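Local coordinates for protein GH86A beta-porphyranase (Bacteroides plebeius, PDB 4AW7) that cleaves the sulfated red-seaweed polysaccharide porphyran at the 1,4 linkages between beta-D-galactose and alpha-L-galactose-6-sulfate, releasing mostly a sulfated disaccharide, at residues Lys176-Asn181 with Met188-Tyr193; Met214-Ala219 with Ile260-Val265; Leu144-Val149 with Ile270-Gly275. All coordinates share one frame; numbering follows the deposited sequence. Where two conformers were deposited one is given.

Interaction 1 (Lys176-Asn181 with Met188-Tyr193); sequences KHIHNN and MKVIGY. With K (potassium ion), chain F.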
loop_
_atom_site.group_PDB
_atom_site.type_symbol
_atom_site.label_atom_id
_atom_site.label_comp_id
_atom_site.label_asym_id
_atom_site.label_seq_id
_atom_site.Cartn_x
_atom_site.Cartn_y
_atom_site.Cartn_z
ATOM N N LYS A 176 -2.240 15.270 18.484
ATOM C CA LYS A 176 -2.071 16.618 18.997
ATOM C C LYS A 176 -0.981 16.667 20.051
ATOM O O LYS A 176 -0.074 17.552 20.016
ATOM C CB LYS A 176 -3.378 17.123 19.585
ATOM C CG LYS A 176 -3.280 18.575 20.021
ATOM C CD LYS A 176 -4.603 19.043 20.630
ATOM C CE LYS A 176 -4.845 18.395 22.001
ATOM N NZ LYS A 176 -6.041 18.938 22.739
ATOM N N HIS A 177 -1.024 15.743 20.990
ATOM C CA HIS A 177 -0.059 15.766 22.088
ATOM C C HIS A 177 1.361 15.430 21.641
ATOM O O HIS A 177 2.324 16.064 22.069
ATOM C CB HIS A 177 -0.489 14.841 23.209
ATOM C CG HIS A 177 -1.619 15.374 24.044
ATOM N ND1 HIS A 177 -2.944 15.230 23.704
ATOM C CD2 HIS A 177 -1.605 16.003 25.242
ATOM C CE1 HIS A 177 -3.698 15.765 24.650
ATOM N NE2 HIS A 177 -2.910 16.233 25.602
ATOM N N ILE A 178 1.518 14.451 20.761
ATOM C CA ILE A 178 2.834 14.099 20.241
ATOM C C ILE A 178 3.431 15.288 19.481
ATOM O O ILE A 178 4.621 15.665 19.685
ATOM C CB ILE A 178 2.766 12.799 19.421
ATOM C CG1 ILE A 178 2.609 11.626 20.396
ATOM C CG2 ILE A 178 4.048 12.655 18.554
ATOM C CD1 ILE A 178 2.493 10.261 19.754
ATOM N N HIS A 179 2.655 15.907 18.611
ATOM C CA HIS A 179 3.175 17.023 17.820
ATOM C C HIS A 179 3.502 18.253 18.663
ATOM O O HIS A 179 4.388 19.046 18.300
ATOM C CB HIS A 179 2.251 17.404 16.694
ATOM C CG HIS A 179 2.099 16.319 15.672
ATOM N ND1 HIS A 179 0.901 16.048 15.040
ATOM C CD2 HIS A 179 2.994 15.421 15.195
ATOM C CE1 HIS A 179 1.077 15.039 14.198
ATOM N NE2 HIS A 179 2.331 14.628 14.280
ATOM N N ASN A 180 2.807 18.420 19.776
ATOM C CA ASN A 180 3.087 19.552 20.672
ATOM C C ASN A 180 4.174 19.259 21.685
ATOM O O ASN A 180 4.466 20.114 22.529
ATOM C CB ASN A 180 1.797 19.980 21.408
ATOM C CG ASN A 180 0.891 20.849 20.558
ATOM O OD1 ASN A 180 1.348 21.622 19.699
ATOM N ND2 ASN A 180 -0.419 20.804 20.864
ATOM N N ASN A 181 4.826 18.101 21.599
ATOM C CA ASN A 181 5.964 17.746 22.443
ATOM C C ASN A 181 7.232 17.932 21.588
ATOM O O ASN A 181 7.460 17.183 20.637
ATOM C CB ASN A 181 5.845 16.309 22.978
ATOM C CG ASN A 181 6.947 15.959 23.928
ATOM O OD1 ASN A 181 8.124 15.902 23.543
ATOM N ND2 ASN A 181 6.587 15.667 25.161
ATOM N N MET A 188 8.586 11.222 15.455
ATOM C CA MET A 188 7.522 10.218 15.359
ATOM C C MET A 188 6.446 10.713 14.465
ATOM O O MET A 188 6.025 11.847 14.571
ATOM C CB MET A 188 6.878 9.985 16.725
ATOM C CG MET A 188 7.817 9.415 17.708
ATOM S SD MET A 188 7.008 8.951 19.246
ATOM C CE MET A 188 5.791 7.808 18.579
ATOM N N LYS A 189 5.961 9.849 13.610
ATOM C CA LYS A 189 4.832 10.142 12.739
ATOM C C LYS A 189 3.624 9.369 13.220
ATOM O O LYS A 189 3.716 8.191 13.508
ATOM C CB LYS A 189 5.135 9.737 11.316
ATOM C CG LYS A 189 6.326 10.400 10.697
ATOM C CD LYS A 189 6.247 11.855 10.544
ATOM C CE LYS A 189 7.673 12.456 10.354
ATOM N NZ LYS A 189 8.468 11.671 9.397
ATOM N N VAL A 190 2.491 10.067 13.318
ATOM C CA VAL A 190 1.253 9.463 13.768
ATOM C C VAL A 190 0.363 9.186 12.559
ATOM O O VAL A 190 0.160 10.060 11.743
ATOM C CB VAL A 190 0.545 10.336 14.843
ATOM C CG1 VAL A 190 -0.680 9.613 15.343
ATOM C CG2 VAL A 190 1.499 10.662 15.989
ATOM N N ILE A 191 -0.101 7.945 12.434
ATOM C CA ILE A 191 -0.877 7.503 11.283
ATOM C C ILE A 191 -2.158 6.840 11.754
ATOM O O ILE A 191 -2.190 6.261 12.851
ATOM C CB ILE A 191 -0.038 6.590 10.368
ATOM C CG1 ILE A 191 0.491 5.382 11.132
ATOM C CG2 ILE A 191 1.094 7.371 9.712
ATOM C CD1 ILE A 191 1.102 4.262 10.263
ATOM N N GLY A 192 -3.190 6.889 10.935
ATOM C CA GLY A 192 -4.429 6.193 11.264
ATOM C C GLY A 192 -5.330 6.090 10.077
ATOM O O GLY A 192 -5.113 6.757 9.065
ATOM N N TYR A 193 -6.377 5.277 10.147
ATOM C CA TYR A 193 -6.866 4.538 11.327
ATOM C C TYR A 193 -6.669 3.033 11.264
ATOM O O TYR A 193 -7.332 2.310 11.968
ATOM C CB TYR A 193 -8.336 4.893 11.604
ATOM C CG TYR A 193 -9.314 4.477 10.518
ATOM C CD1 TYR A 193 -9.941 3.240 10.532
ATOM C CD2 TYR A 193 -9.643 5.345 9.482
ATOM C CE1 TYR A 193 -10.837 2.876 9.540
ATOM C CE2 TYR A 193 -10.527 4.973 8.510
ATOM C CZ TYR A 193 -11.108 3.747 8.523
ATOM O OH TYR A 193 -12.033 3.375 7.525
HETATM K K K F . -12.495 0.552 7.496
#
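Ile178, near the end of helix 160-179, lies obliquely against Val190 on strand 189-195. The meeting is apolar, and no hydrogen bond joins the two segments. Ile178 CG1 sits beside the backbone N (chi1 -74°) and the chain beyond it is extended, which carries CD1 out to the strand. There CD1 comes within 3.9 Å of Val190 CG2. The branch methyl Ile178 CG2 leans on the same atom, at 4.1 Å from Val190 CG2. One valine methyl is thus received between the two arms of the isoleucine. With CG1 anti to the backbone N (chi1 -176°), Val190 CG2 stands beside that N and faces Ile178. Met188 adds its terminal methyl more loosely, with CE 4.3 Å from Ile178 CD1.

The His179 ring flanks the group. It meets Val190 at an oblique angle, with NE2 4.4 Å from Val190 CG2. The polar business of this ring lies elsewhere: NE2 is hydrogen-bonded to Asp224 OD2. The same carboxylate oxygen also takes the backbone N of Val190, so one aspartate ties helix end and strand together beside the apolar contact.

Farther along the strand, a cis peptide bond precedes Tyr193. Its OH binds a potassium ion at 2.9 Å, together with Tyr207 OH and the carbonyl oxygen of Tyr197. Strand 136-142, helix 160-179 and strand 189-195, which pairs in parallel with 136-142, form a beta-alpha-beta crossover, with the helix packed on the outer side. This is the repeating unit of the (beta/alpha)8 barrel.

Interaction 2 (Met214-Ala219 with Ile260-Val265); sequences MFIDRA and IKFGHV
Lys261 and Asp217 are brought together by a bend in the lysine. Lys261 CG is anti to the backbone N (chi1 -167°), the chain turns at chi2 (71°), and the rest runs out extended. Asp217 points its CB away from the other helix, but CG lies beside the backbone N and the carboxylate comes back within range. The two side chains cross at about a right angle. NZ of Lys261 donates to Asp217 OD1 at 3.1 Å, forming a salt bridge. The ammonium comes from above the carboxylate plane, 59° out of it. A water adds a second link: it accepts from Lys261 NZ at 2.9 Å and donates to Asp217 O at 2.7 Å. Asp217 has further partners. OD1 is hydrogen-bonded to Tyr257 OH, and OD2 makes a salt bridge with Lys213.

The contact joins helix 212-219 to the end of helix 245-262, both on the outside of the (beta/alpha)8 barrel. Helix 212-219 precedes strand 225-233 and helix 245-262 follows it, so neighbouring helices meet over that strand. Phe226 of the strand is touched by both Ile216 and Phe262.

Beneath the salt bridge the contact is apolar. Lys266 makes a cation-pi contact with the Phe262 ring. Ile216 CG2 meets the same ring obliquely, 3.9 Å from Phe262 CE2. One face of this ring carries Lys261 CG, which stands 3.9 Å above its centre.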
loop_
_atom_site.group_PDB
_atom_site.type_symbol
_atom_site.label_atom_id
_atom_site.label_comp_id
_atom_site.label_asym_id
_atom_site.label_seq_id
_atom_site.Cartn_x
_atom_site.Cartn_y
_atom_site.Cartn_z
ATOM N N MET A 214 -14.973 10.772 7.965
ATOM C CA MET A 214 -15.112 11.250 9.325
ATOM C C MET A 214 -13.761 11.283 10.031
ATOM O O MET A 214 -13.438 12.255 10.719
ATOM C CB MET A 214 -16.130 10.387 10.067
ATOM C CG MET A 214 -16.420 10.833 11.512
ATOM S SD MET A 214 -15.319 10.163 12.743
ATOM C CE MET A 214 -16.006 8.492 12.895
ATOM N N PHE A 215 -12.933 10.254 9.821
ATOM C CA PHE A 215 -11.592 10.246 10.388
ATOM C C PHE A 215 -10.753 11.405 9.901
ATOM O O PHE A 215 -10.111 12.118 10.702
ATOM C CB PHE A 215 -10.891 8.909 10.094
ATOM C CG PHE A 215 -9.553 8.809 10.730
ATOM C CD1 PHE A 215 -9.437 8.530 12.073
ATOM C CD2 PHE A 215 -8.379 9.039 9.999
ATOM C CE1 PHE A 215 -8.205 8.517 12.696
ATOM C CE2 PHE A 215 -7.149 9.016 10.627
ATOM C CZ PHE A 215 -7.066 8.761 11.982
ATOM N N ILE A 216 -10.739 11.612 8.589
ATOM C CA ILE A 216 -9.987 12.708 8.025
ATOM C C ILE A 216 -10.481 14.050 8.570
ATOM O O ILE A 216 -9.680 14.919 8.923
ATOM C CB ILE A 216 -9.976 12.663 6.487
ATOM C CG1 ILE A 216 -9.216 11.409 6.009
ATOM C CG2 ILE A 216 -9.347 13.920 5.902
ATOM C CD1 ILE A 216 -9.326 11.123 4.521
ATOM N N ASP A 217 -11.793 14.220 8.669
ATOM C CA ASP A 217 -12.356 15.484 9.162
ATOM C C ASP A 217 -12.048 15.730 10.632
ATOM O O ASP A 217 -11.738 16.843 11.031
ATOM C CB ASP A 217 -13.879 15.476 8.950
ATOM C CG ASP A 217 -14.280 15.617 7.510
ATOM O OD1 ASP A 217 -13.475 16.127 6.676
ATOM O OD2 ASP A 217 -15.446 15.264 7.204
ATOM N N ARG A 218 -12.147 14.711 11.459
ATOM C CA ARG A 218 -12.159 14.859 12.903
ATOM C C ARG A 218 -10.781 14.642 13.546
ATOM O O ARG A 218 -10.467 15.251 14.552
ATOM C CB ARG A 218 -13.201 13.909 13.503
ATOM C CG ARG A 218 -13.499 13.994 14.971
ATOM C CD ARG A 218 -14.815 13.263 15.253
ATOM N NE ARG A 218 -15.113 13.259 16.671
ATOM C CZ ARG A 218 -16.334 13.373 17.181
ATOM N NH1 ARG A 218 -17.393 13.496 16.387
ATOM N NH2 ARG A 218 -16.495 13.343 18.497
ATOM N N ALA A 219 -9.946 13.778 12.985
ATOM C CA ALA A 219 -8.568 13.562 13.427
ATOM C C ALA A 219 -7.493 13.922 12.405
ATOM O O ALA A 219 -6.319 14.012 12.784
ATOM C CB ALA A 219 -8.377 12.100 13.864
ATOM N N ILE A 260 -8.433 18.086 -1.048
ATOM C CA ILE A 260 -9.533 19.024 -0.819
ATOM C C ILE A 260 -9.516 19.600 0.590
ATOM O O ILE A 260 -9.704 20.809 0.789
ATOM C CB ILE A 260 -10.885 18.331 -1.150
ATOM C CG1 ILE A 260 -10.985 18.122 -2.651
ATOM C CG2 ILE A 260 -12.106 19.118 -0.608
ATOM C CD1 ILE A 260 -12.161 17.211 -3.036
ATOM N N LYS A 261 -9.252 18.760 1.584
ATOM C CA LYS A 261 -9.328 19.178 2.973
ATOM C C LYS A 261 -8.136 20.049 3.395
ATOM O O LYS A 261 -8.290 21.017 4.160
ATOM C CB LYS A 261 -9.364 17.952 3.875
ATOM C CG LYS A 261 -9.750 18.237 5.262
ATOM C CD LYS A 261 -11.223 18.586 5.395
ATOM C CE LYS A 261 -11.544 18.726 6.853
ATOM N NZ LYS A 261 -12.909 19.130 7.022
ATOM N N PHE A 262 -6.938 19.662 2.971
ATOM C CA PHE A 262 -5.695 20.228 3.479
ATOM C C PHE A 262 -4.969 21.100 2.463
ATOM O O PHE A 262 -4.028 21.817 2.836
ATOM C CB PHE A 262 -4.736 19.134 3.972
ATOM C CG PHE A 262 -5.348 18.189 4.942
ATOM C CD1 PHE A 262 -5.713 18.621 6.198
ATOM C CD2 PHE A 262 -5.548 16.856 4.627
ATOM C CE1 PHE A 262 -6.297 17.790 7.108
ATOM C CE2 PHE A 262 -6.130 16.009 5.553
ATOM C CZ PHE A 262 -6.515 16.478 6.789
ATOM N N GLY A 263 -5.355 21.004 1.189
ATOM C CA GLY A 263 -4.653 21.687 0.114
ATOM C C GLY A 263 -3.507 20.905 -0.470
ATOM O O GLY A 263 -2.870 21.355 -1.414
ATOM N N HIS A 264 -3.231 19.715 0.088
ATOM C CA HIS A 264 -2.157 18.831 -0.341
ATOM C C HIS A 264 -2.522 17.417 0.147
ATOM O O HIS A 264 -3.231 17.262 1.117
ATOM C CB HIS A 264 -0.796 19.280 0.224
ATOM C CG HIS A 264 -0.806 19.508 1.693
ATOM N ND1 HIS A 264 -0.454 18.549 2.621
ATOM C CD2 HIS A 264 -1.107 20.623 2.401
ATOM C CE1 HIS A 264 -0.549 19.064 3.841
ATOM N NE2 HIS A 264 -0.963 20.314 3.733
ATOM N N VAL A 265 -1.982 16.413 -0.517
ATOM C CA VAL A 265 -2.120 15.035 -0.047
ATOM C C VAL A 265 -1.282 14.892 1.228
ATOM O O VAL A 265 -0.388 15.713 1.489
ATOM C CB VAL A 265 -1.709 14.017 -1.124
ATOM C CG1 VAL A 265 -2.596 14.147 -2.396
ATOM C CG2 VAL A 265 -0.247 14.140 -1.444
HETATM O O HOH W 1 -12.464 19.170 9.848
#

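Interaction 3 (Leu144-Val149 with Ile270-Gly275); sequences LNEPFV and ISEFGG. With GLA (alpha-D-galactopyranose), chain B; GAL (beta-D-galactopyranose), chain D.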
loop_
_atom_site.group_PDB
_atom_site.type_symbol
_atom_site.label_atom_id
_atom_site.label_comp_id
_atom_site.label_asym_id
_atom_site.label_seq_id
_atom_site.Cartn_x
_atom_site.Cartn_y
_atom_site.Cartn_z
ATOM N N LEU A 144 -4.679 2.590 17.159
ATOM C CA LEU A 144 -5.563 1.434 17.293
ATOM C C LEU A 144 -5.692 0.681 15.987
ATOM O O LEU A 144 -6.076 1.272 14.979
ATOM C CB LEU A 144 -6.954 1.878 17.761
ATOM C CG LEU A 144 -7.089 2.627 19.078
ATOM C CD1 LEU A 144 -8.499 3.178 19.233
ATOM C CD2 LEU A 144 -6.763 1.656 20.271
ATOM N N ASN A 145 -5.414 -0.594 16.021
ATOM C CA ASN A 145 -5.550 -1.434 14.844
ATOM C C ASN A 145 -7.011 -1.760 14.576
ATOM O O ASN A 145 -7.747 -2.128 15.505
ATOM C CB ASN A 145 -4.807 -2.727 15.079
ATOM C CG ASN A 145 -4.829 -3.623 13.856
ATOM O OD1 ASN A 145 -4.447 -3.193 12.755
ATOM N ND2 ASN A 145 -5.271 -4.872 14.029
ATOM N N GLU A 146 -7.424 -1.670 13.308
ATOM C CA GLU A 146 -8.786 -1.999 12.846
ATOM C C GLU A 146 -9.878 -1.663 13.870
ATOM O O GLU A 146 -10.663 -2.506 14.294
ATOM C CB GLU A 146 -8.840 -3.430 12.375
ATOM C CG GLU A 146 -7.806 -3.663 11.273
ATOM C CD GLU A 146 -7.953 -4.974 10.604
ATOM O OE1 GLU A 146 -8.694 -5.838 11.100
ATOM O OE2 GLU A 146 -7.288 -5.155 9.556
ATOM N N PRO A 147 -9.959 -0.370 14.213
ATOM C CA PRO A 147 -10.799 -0.035 15.353
ATOM C C PRO A 147 -12.289 -0.137 15.095
ATOM O O PRO A 147 -13.019 -0.600 15.970
ATOM C CB PRO A 147 -10.411 1.428 15.663
ATOM C CG PRO A 147 -9.879 1.978 14.346
ATOM C CD PRO A 147 -9.190 0.792 13.729
ATOM N N PHE A 148 -12.739 0.363 13.947
ATOM C CA PHE A 148 -14.172 0.530 13.751
ATOM C C PHE A 148 -14.908 -0.804 13.626
ATOM O O PHE A 148 -16.069 -0.905 14.036
ATOM C CB PHE A 148 -14.449 1.369 12.503
ATOM C CG PHE A 148 -13.905 2.784 12.506
ATOM C CD1 PHE A 148 -13.644 3.460 13.689
ATOM C CD2 PHE A 148 -13.644 3.434 11.332
ATOM C CE1 PHE A 148 -13.201 4.736 13.677
ATOM C CE2 PHE A 148 -13.170 4.707 11.296
ATOM C CZ PHE A 148 -12.945 5.384 12.469
ATOM N N VAL A 149 -14.251 -1.851 13.138
ATOM C CA VAL A 149 -14.924 -3.135 13.047
ATOM C C VAL A 149 -15.177 -3.698 14.447
ATOM O O VAL A 149 -16.002 -4.603 14.589
ATOM C CB VAL A 149 -14.218 -4.099 12.113
ATOM C CG1 VAL A 149 -14.241 -3.566 10.601
ATOM C CG2 VAL A 149 -12.880 -4.458 12.661
ATOM N N ILE A 270 0.569 1.623 4.295
ATOM C CA ILE A 270 -0.158 0.383 4.104
ATOM C C ILE A 270 0.371 -0.582 5.143
ATOM O O ILE A 270 1.358 -1.281 4.935
ATOM C CB ILE A 270 -0.076 -0.167 2.656
ATOM C CG1 ILE A 270 -0.383 0.928 1.639
ATOM C CG2 ILE A 270 -0.948 -1.404 2.505
ATOM C CD1 ILE A 270 -1.771 1.627 1.853
ATOM N N SER A 271 -0.239 -0.530 6.326
ATOM C CA SER A 271 0.356 -1.205 7.474
ATOM C C SER A 271 0.203 -2.723 7.474
ATOM O O SER A 271 0.871 -3.401 8.246
ATOM C CB SER A 271 -0.124 -0.559 8.792
ATOM O OG SER A 271 -1.528 -0.484 8.819
ATOM N N GLU A 272 -0.659 -3.246 6.583
ATOM C CA GLU A 272 -0.723 -4.665 6.233
ATOM C C GLU A 272 -1.192 -4.782 4.791
ATOM O O GLU A 272 -2.137 -4.118 4.409
ATOM C CB GLU A 272 -1.736 -5.454 7.063
ATOM C CG GLU A 272 -1.579 -5.363 8.588
ATOM C CD GLU A 272 -2.715 -6.024 9.330
ATOM O OE1 GLU A 272 -3.447 -6.851 8.744
ATOM O OE2 GLU A 272 -2.911 -5.721 10.517
ATOM N N PHE A 273 -0.553 -5.627 4.002
ATOM C CA PHE A 273 -1.112 -6.029 2.714
ATOM C C PHE A 273 -0.829 -7.500 2.438
ATOM O O PHE A 273 0.242 -8.006 2.757
ATOM C CB PHE A 273 -0.722 -5.135 1.544
ATOM C CG PHE A 273 0.731 -5.140 1.124
ATOM C CD1 PHE A 273 1.679 -4.305 1.747
ATOM C CD2 PHE A 273 1.170 -5.933 0.062
ATOM C CE1 PHE A 273 2.978 -4.245 1.297
ATOM C CE2 PHE A 273 2.476 -5.844 -0.393
ATOM C CZ PHE A 273 3.379 -5.026 0.213
ATOM N N GLY A 274 -1.780 -8.188 1.837
ATOM C CA GLY A 274 -1.586 -9.585 1.544
ATOM C C GLY A 274 -2.846 -10.267 1.065
ATOM O O GLY A 274 -3.702 -9.656 0.420
ATOM N N GLY A 275 -2.970 -11.547 1.428
ATOM C CA GLY A 275 -4.099 -12.366 1.047
ATOM C C GLY A 275 -4.658 -13.080 2.254
ATOM O O GLY A 275 -3.926 -13.385 3.218
HETATM C C1 GLA B . -6.228 -7.606 9.873
HETATM C C2 GLA B . -5.624 -7.822 11.273
HETATM C C3 GLA B . -4.608 -8.950 11.266
HETATM C C4 GLA B . -5.112 -10.164 10.527
HETATM C C5 GLA B . -5.561 -9.752 9.114
HETATM C C6 GLA B . -5.793 -11.034 8.234
HETATM O O1 GLA B . -5.466 -6.911 8.980
HETATM O O2 GLA B . -5.052 -6.566 11.763
HETATM O O3 GLA B . -4.340 -9.414 12.562
HETATM O O4 GLA B . -6.205 -10.762 11.250
HETATM O O5 GLA B . -6.715 -8.817 9.324
HETATM O O6 GLA B . -4.512 -11.356 7.534
HETATM C C1 GAL D . -6.228 -7.606 9.873
HETATM C C2 GAL D . -5.624 -7.822 11.273
HETATM C C3 GAL D . -4.608 -8.950 11.266
HETATM C C4 GAL D . -5.112 -10.164 10.527
HETATM C C5 GAL D . -5.561 -9.752 9.114
HETATM C C6 GAL D . -5.793 -11.034 8.234
HETATM O O1 GAL D . -7.239 -6.528 9.984
HETATM O O2 GAL D . -5.052 -6.566 11.763
HETATM O O3 GAL D . -4.340 -9.414 12.562
HETATM O O4 GAL D . -6.205 -10.762 11.250
HETATM O O5 GAL D . -6.715 -8.817 9.324
HETATM O O6 GAL D . -4.512 -11.356 7.534
#
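Asn145 and Glu272 approach each other through two oxygens, with OD1 of Asn145 3.7 Å from OE2 of Glu272. Arg69 bridges them: NH2 is hydrogen-bonded to the amide oxygen, and NH1 makes a salt bridge with Glu272 OE2. The tight part of the contact is at the sugar. Asn145 CG is anti to the backbone N (chi1 -176°), which presents ND2 to the galactose. ND2 donates to galactose O2 at 2.8 Å, nearly straight at 170°. Glu272 OE2 lies 2.6 Å from the same O2. A leucine in place of Asn145 would probably leave O2 without this donor and Arg69 without one of its acceptors.

The other side is looser. Glu146 has two conformers, and in the one described here its OE2 is 4.3 Å from Glu272 OE1, both near the anomeric carbon. Their nearer partners are His229 for Glu146 and Tyr231 for Glu272. Both anomers are modelled here, so the very short distances to O1 are doubtful. Glu146 is the probable proton donor and Glu272 the probable nucleophile. An Asn-Glu pair after barrel strand four, facing a glutamate on strand seven, is the catalytic arrangement of clan GH-A glycosidases.

All three contacts belong to the (beta/alpha)8 barrel, and Tyr193 joins them. Interaction 1 and interaction 2 have centres 15 Å apart. They touch where Tyr193 CD2 lies 3.7 Å from Phe215 CG. Interaction 3 is centred 19 Å from interaction 1, yet Tyr193 CE1 comes within 3.4 Å of Phe148 CD2, two residues after Glu146, the probable proton donor. The potassium ion bound by Tyr193 is about 7 Å from the nearest side-chain atom of Glu146. Interactions 2 and 3 do not touch, but helix 245-262 is followed, after a short loop, by strand 268-276, which carries Glu272. Only interaction 3 holds the sugar; the other two pack helices around the barrel.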